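Local atomic coordinates of CDP-glucose-4,6-dehydratase (Yersinia pseudotuberculosis, PDB entry 1RKX), a protein that probably catalyses the NAD-dependent conversion of CDP-D-glucose to its 4-keto-6-deoxy derivative with loss of water, as an enzyme of the short-chain dehydrogenase/reductase superfamily. Residues G16-K21 / S61-I66; W28-T31 / T35-G38; E102-N107 / K161-L166. All coordinates share one frame; numbering follows the deposited sequence.

In the fold
The three contacts lie in the NAD-binding Rossmann domain. Interactions 1 and 2 share helix 20-31 and reach neighbouring strands of one parallel sheet; their centres are 13 Å apart, and Glu62 N of the first lies 2.9 Å from Gly38 O of the second, a probable hydrogen bond. Interaction 2, nested within the loop that interaction 1 closes, touches no NAD. Interaction 3, centred 17 Å from interaction 1, meets the same NAD: 16-21 / 61-66 holds its diphosphate, adenosine ribose and adenine, whereas 102-107 / 161-166 reaches the nicotinamide ribose and adenine. Ile66 CD1 packs 3.2 Å from Thr106 O. Interactions 2 and 3 remain about 14 Å apart at their nearest atoms.

Interaction 1 (G16-K21 / S61-I66); sequences GHTGFK and SEIGDI. With NAD (nicotinamide-adenine-dinucleotide), chain G.
His17 presents the edge of its imidazole to Ser61: NE2 and OG lie 2.8 Å apart in a nearly straight hydrogen bond (174°), with OG in the ring plane. Either atom could be the donor. ND1 bonds to Ser40 OG, so both nitrogens fix the ring's rotation, while Thr18 CG2 lies over one face, offset toward the rim, and the Phe50 ring meets the imidazole with planes at about 90°. Histidine suits this place because both ring nitrogens can form hydrogen bonds. The looser side lies toward solvent, where exposed Ile63 only brushes the other segment, its CD1 4.2 Å from Thr18 CG2. Both segments then hold NAD. Gly16 adopts a positive phi, and Gly19, lacking a side chain, lets the cofactor come close. Thr18 OG1 accepts from NAD O3B at 2.8 Å. At the helix start, Phe20 N gives to NAD O2A and Lys21 N to NAD O2N, each at 2.8 Å, so both phosphates meet an N-terminus that would favour their negative charge. Asp65 OD1 accepts from the amino group NAD N6A at 2.9 Å, and Ile66 N donates to NAD N1A at 2.8 Å. This is the glycine-rich GxxGxxG turn of an extended-SDR Rossmann fold.

Interaction 2 (W28-T31 / T35-G38); sequences WLQT and TVKG
The shortest polar bond beside the Leu29-Val36 contact runs from Thr31 OG1 back to Trp28 O, at 2.7 Å. It belongs to the last turn of helix 20-31, just before the chain turns into strand 35-40, the return strand of the first beta-alpha-beta crossover of the Rossmann fold. OG1 approaches 23° out of the carbonyl plane and at 126° to the C=O bond, well bent from its direction. The hydroxyl can reach back because it sits between the backbone N and the carbonyl carbon of Thr31. Threonine thus spends its polar group on its own helix.

The contact proper is apolar. Val36 points from the strand toward the helix, and its CG2 branch meets Leu29 CB at 3.7 Å. With CG1 anti to the backbone N (chi1 -166°), CG2 is left beside that nitrogen, facing the helix. A beta-branched valine suits an extended strand and offers two methyls close to the sheet. Leu29 is longer: its methyls run past Val36 toward the core, CD1 coming within 4.4 Å of Val36 CG1, and the side chain also packs on Val12 and Val14 of the neighbouring strand and on Leu243 of helix 236-251. Leu29 thereby bridges its own helix, the sheet and helix 236-251. Strand residues alternate, so Lys37 turns from the helix, and its NZ pairs with Glu78 OE1 and also bonds to Ser75 O.

Toward the partly exposed side, Gln30 meets the valine with its backbone N and its aliphatic stem. The same valine branch that touches Leu29 also lies near the first carbon of this stem beyond CB, Gln30 CG standing 4.4 Å from Val36 CG2.

Interaction 3 (E102-N107 / K161-L166); sequences ETYSTN and KGCAEL. With NAD (nicotinamide-adenine-dinucleotide), chain G.
Asn107 and Ala164 face each other where two flanking helices of the Rossmann domain run nearly side by side, their segment axes 9.7 Å apart and crossing at -28°. The second of these helices carries the YxxxK motif of short-chain dehydrogenases, with Tyr157 and Lys161.

Van der Waals contacts hold the pair together. Ala164 CB lies 3.8 Å from Asn107 O, a small side chain that allows the backbones close approach. Cys163 SG meets the edge of the Tyr104 ring at CE2, 4.3 Å away, while Tyr104 OH bonds to Asn159. Tyr104 also packs on Ser170, and Cys163 on Leu166, of the second subunit. Asn107 ND2 passes Lys161 CE at 4.2 Å, the two side chains crossing at a slant; the amide is fixed by Ser160 OG at ND2 and by Gln90 N at OD1.

Polar bonds serve the cofactor. The Lys161 chain bends at chi2 (-67°) and then extends, bringing NZ 2.9 Å from NAD O3D and into a weak hydrogen bond with NAD O2D; Thr131 O is a further partner. Lysine suits the place, being long enough to reach both ribose hydroxyls.

Within its helix, Glu102 O accepts from Thr106 N and Thr106 OG1 on opposite faces of its plane. That leaves the methyl to meet adenine, with Thr106 CG2 3.6 Å from NAD N7A.

Interaction 1 (G16-K21 / S61-I66)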
loop_
_atom_site.group_PDB
_atom_site.type_symbol
_atom_site.label_atom_id
_atom_site.label_comp_id
_atom_site.label_asym_id
_atom_site.label_seq_id
_atom_site.Cartn_x
_atom_site.Cartn_y
_atom_site.Cartn_z
ATOM N N GLY C 16 -4.689 18.745 30.160
ATOM C CA GLY C 16 -5.801 19.294 29.410
ATOM C C GLY C 16 -7.143 19.137 30.107
ATOM O O GLY C 16 -8.190 19.143 29.454
ATOM N N HIS C 17 -7.119 18.999 31.431
ATOM C CA HIS C 17 -8.344 18.844 32.205
ATOM C C HIS C 17 -9.219 20.100 32.220
ATOM O O HIS C 17 -10.398 20.024 32.571
ATOM C CB HIS C 17 -8.016 18.438 33.649
ATOM C CG HIS C 17 -7.440 19.548 34.475
ATOM N ND1 HIS C 17 -6.252 20.176 34.162
ATOM C CD2 HIS C 17 -7.883 20.131 35.615
ATOM C CE1 HIS C 17 -5.987 21.096 35.074
ATOM N NE2 HIS C 17 -6.960 21.088 35.967
ATOM N N THR C 18 -8.663 21.251 31.839
ATOM C CA THR C 18 -9.441 22.489 31.840
ATOM C C THR C 18 -10.177 22.713 30.521
ATOM O O THR C 18 -10.857 23.722 30.346
ATOM C CB THR C 18 -8.548 23.726 32.110
ATOM O OG1 THR C 18 -7.582 23.859 31.062
ATOM C CG2 THR C 18 -7.833 23.591 33.463
ATOM N N GLY C 19 -10.034 21.765 29.601
ATOM C CA GLY C 19 -10.687 21.880 28.309
ATOM C C GLY C 19 -11.995 21.113 28.216
ATOM O O GLY C 19 -12.477 20.549 29.204
ATOM N N PHE C 20 -12.562 21.086 27.014
ATOM C CA PHE C 20 -13.830 20.411 26.755
ATOM C C PHE C 20 -13.789 18.909 27.019
ATOM O O PHE C 20 -14.490 18.409 27.905
ATOM C CB PHE C 20 -14.265 20.692 25.309
ATOM C CG PHE C 20 -15.511 19.960 24.884
ATOM C CD1 PHE C 20 -16.700 20.093 25.600
ATOM C CD2 PHE C 20 -15.505 19.176 23.731
ATOM C CE1 PHE C 20 -17.873 19.458 25.173
ATOM C CE2 PHE C 20 -16.668 18.536 23.290
ATOM C CZ PHE C 20 -17.856 18.679 24.013
ATOM N N LYS C 21 -12.978 18.179 26.257
ATOM C CA LYS C 21 -12.888 16.735 26.442
ATOM C C LYS C 21 -12.283 16.382 27.792
ATOM O O LYS C 21 -12.726 15.442 28.454
ATOM C CB LYS C 21 -12.053 16.094 25.330
ATOM C CG LYS C 21 -12.682 16.201 23.941
ATOM C CD LYS C 21 -11.793 15.588 22.871
ATOM C CE LYS C 21 -11.584 14.096 23.096
ATOM N NZ LYS C 21 -10.706 13.485 22.053
ATOM N N SER C 61 -6.071 20.292 40.876
ATOM C CA SER C 61 -5.991 21.061 39.647
ATOM C C SER C 61 -4.741 21.947 39.609
ATOM O O SER C 61 -4.624 22.902 40.378
ATOM C CB SER C 61 -7.253 21.910 39.513
ATOM O OG SER C 61 -7.264 22.659 38.321
ATOM N N GLU C 62 -3.804 21.622 38.722
ATOM C CA GLU C 62 -2.587 22.417 38.601
ATOM C C GLU C 62 -2.550 23.154 37.271
ATOM O O GLU C 62 -2.825 22.573 36.215
ATOM C CB GLU C 62 -1.334 21.548 38.714
ATOM C CG GLU C 62 -0.048 22.373 38.752
ATOM C CD GLU C 62 1.208 21.529 38.800
ATOM O OE1 GLU C 62 1.120 20.350 39.191
ATOM O OE2 GLU C 62 2.289 22.059 38.464
ATOM N N ILE C 63 -2.222 24.439 37.324
ATOM C CA ILE C 63 -2.129 25.231 36.111
ATOM C C ILE C 63 -0.660 25.289 35.699
ATOM O O ILE C 63 0.193 25.758 36.455
ATOM C CB ILE C 63 -2.664 26.658 36.326
ATOM C CG1 ILE C 63 -4.161 26.610 36.662
ATOM C CG2 ILE C 63 -2.415 27.499 35.084
ATOM C CD1 ILE C 63 -5.013 25.867 35.637
ATOM N N GLY C 64 -0.369 24.791 34.501
ATOM C CA GLY C 64 0.999 24.790 34.016
ATOM C C GLY C 64 1.052 24.555 32.522
ATOM O O GLY C 64 0.083 24.078 31.924
ATOM N N ASP C 65 2.182 24.898 31.915
ATOM C CA ASP C 65 2.372 24.729 30.480
ATOM C C ASP C 65 3.092 23.404 30.246
ATOM O O ASP C 65 4.097 23.131 30.898
ATOM C CB ASP C 65 3.222 25.886 29.948
ATOM C CG ASP C 65 3.119 26.045 28.448
ATOM O OD1 ASP C 65 3.314 25.052 27.722
ATOM O OD2 ASP C 65 2.846 27.181 27.995
ATOM N N ILE C 66 2.592 22.581 29.325
ATOM C CA ILE C 66 3.241 21.300 29.060
ATOM C C ILE C 66 4.583 21.493 28.364
ATOM O O ILE C 66 5.337 20.541 28.207
ATOM C CB ILE C 66 2.375 20.351 28.190
ATOM C CG1 ILE C 66 2.048 21.006 26.848
ATOM C CG2 ILE C 66 1.122 19.941 28.959
ATOM C CD1 ILE C 66 1.289 20.084 25.896
HETATM P PA NAD G . -9.912 22.361 24.369
HETATM O O1A NAD G . -9.294 23.564 23.770
HETATM O O2A NAD G . -11.237 22.535 25.022
HETATM O O5B NAD G . -8.920 21.690 25.442
HETATM C C5B NAD G . -7.491 21.802 25.238
HETATM C C4B NAD G . -6.738 21.654 26.562
HETATM O O4B NAD G . -5.360 21.818 26.156
HETATM C C3B NAD G . -7.024 22.784 27.539
HETATM O O3B NAD G . -7.305 22.178 28.816
HETATM C C2B NAD G . -5.743 23.597 27.494
HETATM O O2B NAD G . -5.494 24.351 28.713
HETATM C C1B NAD G . -4.722 22.535 27.178
HETATM N N9A NAD G . -3.482 23.090 26.659
HETATM C C8A NAD G . -3.264 23.666 25.435
HETATM N N7A NAD G . -2.015 24.092 25.263
HETATM C C5A NAD G . -1.390 23.773 26.452
HETATM C C6A NAD G . -0.063 23.969 26.896
HETATM N N6A NAD G . 0.911 24.535 26.214
HETATM N N1A NAD G . 0.253 23.532 28.155
HETATM C C2A NAD G . -0.741 22.939 28.894
HETATM N N3A NAD G . -1.999 22.705 28.588
HETATM C C4A NAD G . -2.273 23.151 27.332
HETATM O O3 NAD G . -9.988 21.256 23.270
HETATM P PN NAD G . -10.597 19.737 23.313
HETATM O O1N NAD G . -11.695 19.760 22.344
HETATM O O2N NAD G . -11.039 19.452 24.702
HETATM O O5D NAD G . -9.396 18.865 22.764
HETATM C C5D NAD G . -8.844 17.885 23.650
HETATM C C4D NAD G . -7.768 17.090 22.938
HETATM O O4D NAD G . -8.480 16.356 21.886
HETATM C C3D NAD G . -6.663 17.842 22.195
HETATM O O3D NAD G . -5.481 17.017 22.195
HETATM C C2D NAD G . -7.247 17.968 20.794
HETATM O O2D NAD G . -6.203 18.204 19.834
HETATM C C1D NAD G . -7.893 16.618 20.632
HETATM N N1N NAD G . -8.900 16.612 19.577
HETATM C C2N NAD G . -10.175 17.181 19.740
HETATM C C3N NAD G . -11.210 17.076 18.665
HETATM C C7N NAD G . -12.540 17.652 18.937
HETATM O O7N NAD G . -13.391 17.535 18.043
HETATM N N7N NAD G . -12.858 18.280 20.088
HETATM C C4N NAD G . -10.814 16.479 17.333
HETATM C C5N NAD G . -9.416 15.949 17.322
HETATM C C6N NAD G . -8.568 16.005 18.327
#

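Interaction 2 (W28-T31 / T35-G38)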
loop_
_atom_site.group_PDB
_atom_site.type_symbol
_atom_site.label_atom_id
_atom_site.label_comp_id
_atom_site.label_asym_id
_atom_site.label_seq_id
_atom_site.Cartn_x
_atom_site.Cartn_y
_atom_site.Cartn_z
ATOM N N TRP C 28 -15.938 12.379 34.730
ATOM C CA TRP C 28 -16.270 10.959 34.642
ATOM C C TRP C 28 -15.412 10.159 35.619
ATOM O O TRP C 28 -15.922 9.333 36.378
ATOM C CB TRP C 28 -16.039 10.446 33.215
ATOM C CG TRP C 28 -16.765 9.157 32.895
ATOM C CD1 TRP C 28 -17.181 8.198 33.782
ATOM C CD2 TRP C 28 -17.134 8.682 31.593
ATOM N NE1 TRP C 28 -17.786 7.160 33.110
ATOM C CE2 TRP C 28 -17.772 7.431 31.766
ATOM C CE3 TRP C 28 -16.988 9.192 30.296
ATOM C CZ2 TRP C 28 -18.263 6.681 30.687
ATOM C CZ3 TRP C 28 -17.477 8.443 29.218
ATOM C CH2 TRP C 28 -18.108 7.201 29.427
ATOM N N LEU C 29 -14.106 10.413 35.595
ATOM C CA LEU C 29 -13.167 9.733 36.481
ATOM C C LEU C 29 -13.530 10.007 37.943
ATOM O O LEU C 29 -13.513 9.098 38.773
ATOM C CB LEU C 29 -11.737 10.213 36.200
ATOM C CG LEU C 29 -11.133 9.760 34.864
ATOM C CD1 LEU C 29 -9.852 10.538 34.563
ATOM C CD2 LEU C 29 -10.852 8.262 34.928
ATOM N N GLN C 30 -13.855 11.261 38.251
ATOM C CA GLN C 30 -14.233 11.627 39.615
ATOM C C GLN C 30 -15.453 10.832 40.081
ATOM O O GLN C 30 -15.457 10.282 41.184
ATOM C CB GLN C 30 -14.531 13.123 39.710
ATOM C CG GLN C 30 -13.320 14.014 39.461
ATOM C CD GLN C 30 -13.671 15.488 39.416
ATOM O OE1 GLN C 30 -12.936 16.295 38.833
ATOM N NE2 GLN C 30 -14.788 15.854 40.035
ATOM N N THR C 31 -16.485 10.761 39.241
ATOM C CA THR C 31 -17.695 10.032 39.613
ATOM C C THR C 31 -17.434 8.552 39.866
ATOM O O THR C 31 -18.172 7.916 40.615
ATOM C CB THR C 31 -18.800 10.152 38.541
ATOM O OG1 THR C 31 -18.418 9.438 37.364
ATOM C CG2 THR C 31 -19.035 11.602 38.189
ATOM N N THR C 35 -8.710 9.027 41.901
ATOM C CA THR C 35 -7.988 10.139 42.510
ATOM C C THR C 35 -7.355 10.827 41.308
ATOM O O THR C 35 -6.383 10.335 40.740
ATOM C CB THR C 35 -6.897 9.634 43.466
ATOM O OG1 THR C 35 -7.515 8.910 44.538
ATOM C CG2 THR C 35 -6.100 10.798 44.034
ATOM N N VAL C 36 -7.916 11.963 40.921
ATOM C CA VAL C 36 -7.449 12.665 39.735
ATOM C C VAL C 36 -6.676 13.958 39.939
ATOM O O VAL C 36 -7.005 14.768 40.812
ATOM C CB VAL C 36 -8.641 12.990 38.810
ATOM C CG1 VAL C 36 -8.135 13.396 37.430
ATOM C CG2 VAL C 36 -9.579 11.787 38.721
ATOM N N LYS C 37 -5.650 14.142 39.111
ATOM C CA LYS C 37 -4.843 15.359 39.123
ATOM C C LYS C 37 -4.788 15.858 37.684
ATOM O O LYS C 37 -4.557 15.079 36.762
ATOM C CB LYS C 37 -3.417 15.101 39.622
ATOM C CG LYS C 37 -2.564 16.377 39.635
ATOM C CD LYS C 37 -1.177 16.160 40.238
ATOM C CE LYS C 37 -0.392 17.471 40.290
ATOM N NZ LYS C 37 0.995 17.295 40.814
ATOM N N GLY C 38 -5.007 17.153 37.497
ATOM C CA GLY C 38 -4.978 17.726 36.165
ATOM C C GLY C 38 -3.859 18.744 36.005
ATOM O O GLY C 38 -3.445 19.384 36.972
#

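Interaction 3 (E102-N107 / K161-L166)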
loop_
_atom_site.group_PDB
_atom_site.type_symbol
_atom_site.label_atom_id
_atom_site.label_comp_id
_atom_site.label_asym_id
_atom_site.label_seq_id
_atom_site.Cartn_x
_atom_site.Cartn_y
_atom_site.Cartn_z
ATOM N N GLU C 102 4.205 27.539 17.876
ATOM C CA GLU C 102 3.570 27.210 19.146
ATOM C C GLU C 102 2.800 25.888 19.038
ATOM O O GLU C 102 2.726 25.122 20.002
ATOM C CB GLU C 102 2.604 28.325 19.569
ATOM C CG GLU C 102 3.266 29.670 19.863
ATOM C CD GLU C 102 4.009 30.248 18.663
ATOM O OE1 GLU C 102 3.438 30.267 17.547
ATOM O OE2 GLU C 102 5.165 30.693 18.844
ATOM N N THR C 103 2.224 25.628 17.869
ATOM C CA THR C 103 1.462 24.397 17.662
ATOM C C THR C 103 2.389 23.198 17.763
ATOM O O THR C 103 2.084 22.217 18.455
ATOM C CB THR C 103 0.770 24.378 16.284
ATOM O OG1 THR C 103 -0.198 25.428 16.217
ATOM C CG2 THR C 103 0.071 23.042 16.058
ATOM N N TYR C 104 3.523 23.276 17.074
ATOM C CA TYR C 104 4.487 22.190 17.105
ATOM C C TYR C 104 5.121 22.029 18.482
ATOM O O TYR C 104 5.282 20.909 18.963
ATOM C CB TYR C 104 5.581 22.394 16.052
ATOM C CG TYR C 104 5.174 21.947 14.659
ATOM C CD1 TYR C 104 4.917 22.878 13.650
ATOM C CD2 TYR C 104 5.047 20.592 14.353
ATOM C CE1 TYR C 104 4.543 22.469 12.366
ATOM C CE2 TYR C 104 4.671 20.165 13.073
ATOM C CZ TYR C 104 4.422 21.111 12.085
ATOM O OH TYR C 104 4.057 20.698 10.820
ATOM N N SER C 105 5.488 23.136 19.119
ATOM C CA SER C 105 6.099 23.047 20.443
ATOM C C SER C 105 5.120 22.402 21.423
ATOM O O SER C 105 5.491 21.503 22.183
ATOM C CB SER C 105 6.510 24.439 20.946
ATOM O OG SER C 105 5.390 25.303 21.025
ATOM N N THR C 106 3.865 22.841 21.385
ATOM C CA THR C 106 2.854 22.299 22.293
ATOM C C THR C 106 2.480 20.849 21.993
ATOM O O THR C 106 2.504 19.999 22.883
ATOM C CB THR C 106 1.555 23.137 22.264
ATOM O OG1 THR C 106 1.836 24.486 22.656
ATOM C CG2 THR C 106 0.518 22.552 23.218
ATOM N N ASN C 107 2.161 20.555 20.740
ATOM C CA ASN C 107 1.730 19.211 20.378
ATOM C C ASN C 107 2.824 18.165 20.239
ATOM O O ASN C 107 2.616 17.010 20.591
ATOM C CB ASN C 107 0.882 19.271 19.111
ATOM C CG ASN C 107 -0.358 20.118 19.300
ATOM O OD1 ASN C 107 -0.632 20.588 20.406
ATOM N ND2 ASN C 107 -1.109 20.328 18.226
ATOM N N LYS C 161 -0.000 16.533 14.956
ATOM C CA LYS C 161 -0.616 15.343 15.549
ATOM C C LYS C 161 -0.014 14.096 14.909
ATOM O O LYS C 161 0.167 13.066 15.573
ATOM C CB LYS C 161 -2.140 15.387 15.377
ATOM C CG LYS C 161 -2.826 16.435 16.271
ATOM C CD LYS C 161 -2.704 16.060 17.756
ATOM C CE LYS C 161 -3.538 16.975 18.651
ATOM N NZ LYS C 161 -3.593 16.453 20.047
ATOM N N GLY C 162 0.303 14.195 13.619
ATOM C CA GLY C 162 0.948 13.091 12.930
ATOM C C GLY C 162 2.317 12.900 13.584
ATOM O O GLY C 162 2.764 11.775 13.811
ATOM N N CYS C 163 2.991 14.007 13.891
ATOM C CA CYS C 163 4.294 13.939 14.554
ATOM C C CYS C 163 4.154 13.340 15.957
ATOM O O CYS C 163 5.007 12.556 16.378
ATOM C CB CYS C 163 4.932 15.328 14.656
ATOM S SG CYS C 163 5.664 15.933 13.094
ATOM N N ALA C 164 3.096 13.721 16.675
ATOM C CA ALA C 164 2.871 13.205 18.033
ATOM C C ALA C 164 2.725 11.688 17.993
ATOM O O ALA C 164 3.162 10.988 18.916
ATOM C CB ALA C 164 1.626 13.846 18.652
ATOM N N GLU C 165 2.121 11.182 16.918
ATOM C CA GLU C 165 1.958 9.738 16.748
ATOM C C GLU C 165 3.341 9.111 16.579
ATOM O O GLU C 165 3.655 8.111 17.218
ATOM C CB GLU C 165 1.090 9.429 15.518
ATOM C CG GLU C 165 -0.418 9.569 15.736
ATOM C CD GLU C 165 -1.013 8.448 16.592
ATOM O OE1 GLU C 165 -0.342 7.418 16.794
ATOM O OE2 GLU C 165 -2.164 8.597 17.044
ATOM N N LEU C 166 4.169 9.696 15.714
ATOM C CA LEU C 166 5.516 9.178 15.511
ATOM C C LEU C 166 6.296 9.180 16.829
ATOM O O LEU C 166 6.924 8.180 17.181
ATOM C CB LEU C 166 6.265 10.013 14.461
ATOM C CG LEU C 166 6.275 9.444 13.037
ATOM C CD1 LEU C 166 4.856 9.394 12.473
ATOM C CD2 LEU C 166 7.178 10.300 12.150
HETATM P PA NAD G . -9.912 22.361 24.369
HETATM O O1A NAD G . -9.294 23.564 23.770
HETATM O O2A NAD G . -11.237 22.535 25.022
HETATM O O5B NAD G . -8.920 21.690 25.442
HETATM C C5B NAD G . -7.491 21.802 25.238
HETATM C C4B NAD G . -6.738 21.654 26.562
HETATM O O4B NAD G . -5.360 21.818 26.156
HETATM C C3B NAD G . -7.024 22.784 27.539
HETATM O O3B NAD G . -7.305 22.178 28.816
HETATM C C2B NAD G . -5.743 23.597 27.494
HETATM O O2B NAD G . -5.494 24.351 28.713
HETATM C C1B NAD G . -4.722 22.535 27.178
HETATM N N9A NAD G . -3.482 23.090 26.659
HETATM C C8A NAD G . -3.264 23.666 25.435
HETATM N N7A NAD G . -2.015 24.092 25.263
HETATM C C5A NAD G . -1.390 23.773 26.452
HETATM C C6A NAD G . -0.063 23.969 26.896
HETATM N N6A NAD G . 0.911 24.535 26.214
HETATM N N1A NAD G . 0.253 23.532 28.155
HETATM C C2A NAD G . -0.741 22.939 28.894
HETATM N N3A NAD G . -1.999 22.705 28.588
HETATM C C4A NAD G . -2.273 23.151 27.332
HETATM O O3 NAD G . -9.988 21.256 23.270
HETATM P PN NAD G . -10.597 19.737 23.313
HETATM O O1N NAD G . -11.695 19.760 22.344
HETATM O O2N NAD G . -11.039 19.452 24.702
HETATM O O5D NAD G . -9.396 18.865 22.764
HETATM C C5D NAD G . -8.844 17.885 23.650
HETATM C C4D NAD G . -7.768 17.090 22.938
HETATM O O4D NAD G . -8.480 16.356 21.886
HETATM C C3D NAD G . -6.663 17.842 22.195
HETATM O O3D NAD G . -5.481 17.017 22.195
HETATM C C2D NAD G . -7.247 17.968 20.794
HETATM O O2D NAD G . -6.203 18.204 19.834
HETATM C C1D NAD G . -7.893 16.618 20.632
HETATM N N1N NAD G . -8.900 16.612 19.577
HETATM C C2N NAD G . -10.175 17.181 19.740
HETATM C C3N NAD G . -11.210 17.076 18.665
HETATM C C7N NAD G . -12.540 17.652 18.937
HETATM O O7N NAD G . -13.391 17.535 18.043
HETATM N N7N NAD G . -12.858 18.280 20.088
HETATM C C4N NAD G . -10.814 16.479 17.333
HETATM C C5N NAD G . -9.416 15.949 17.322
HETATM C C6N NAD G . -8.568 16.005 18.327
#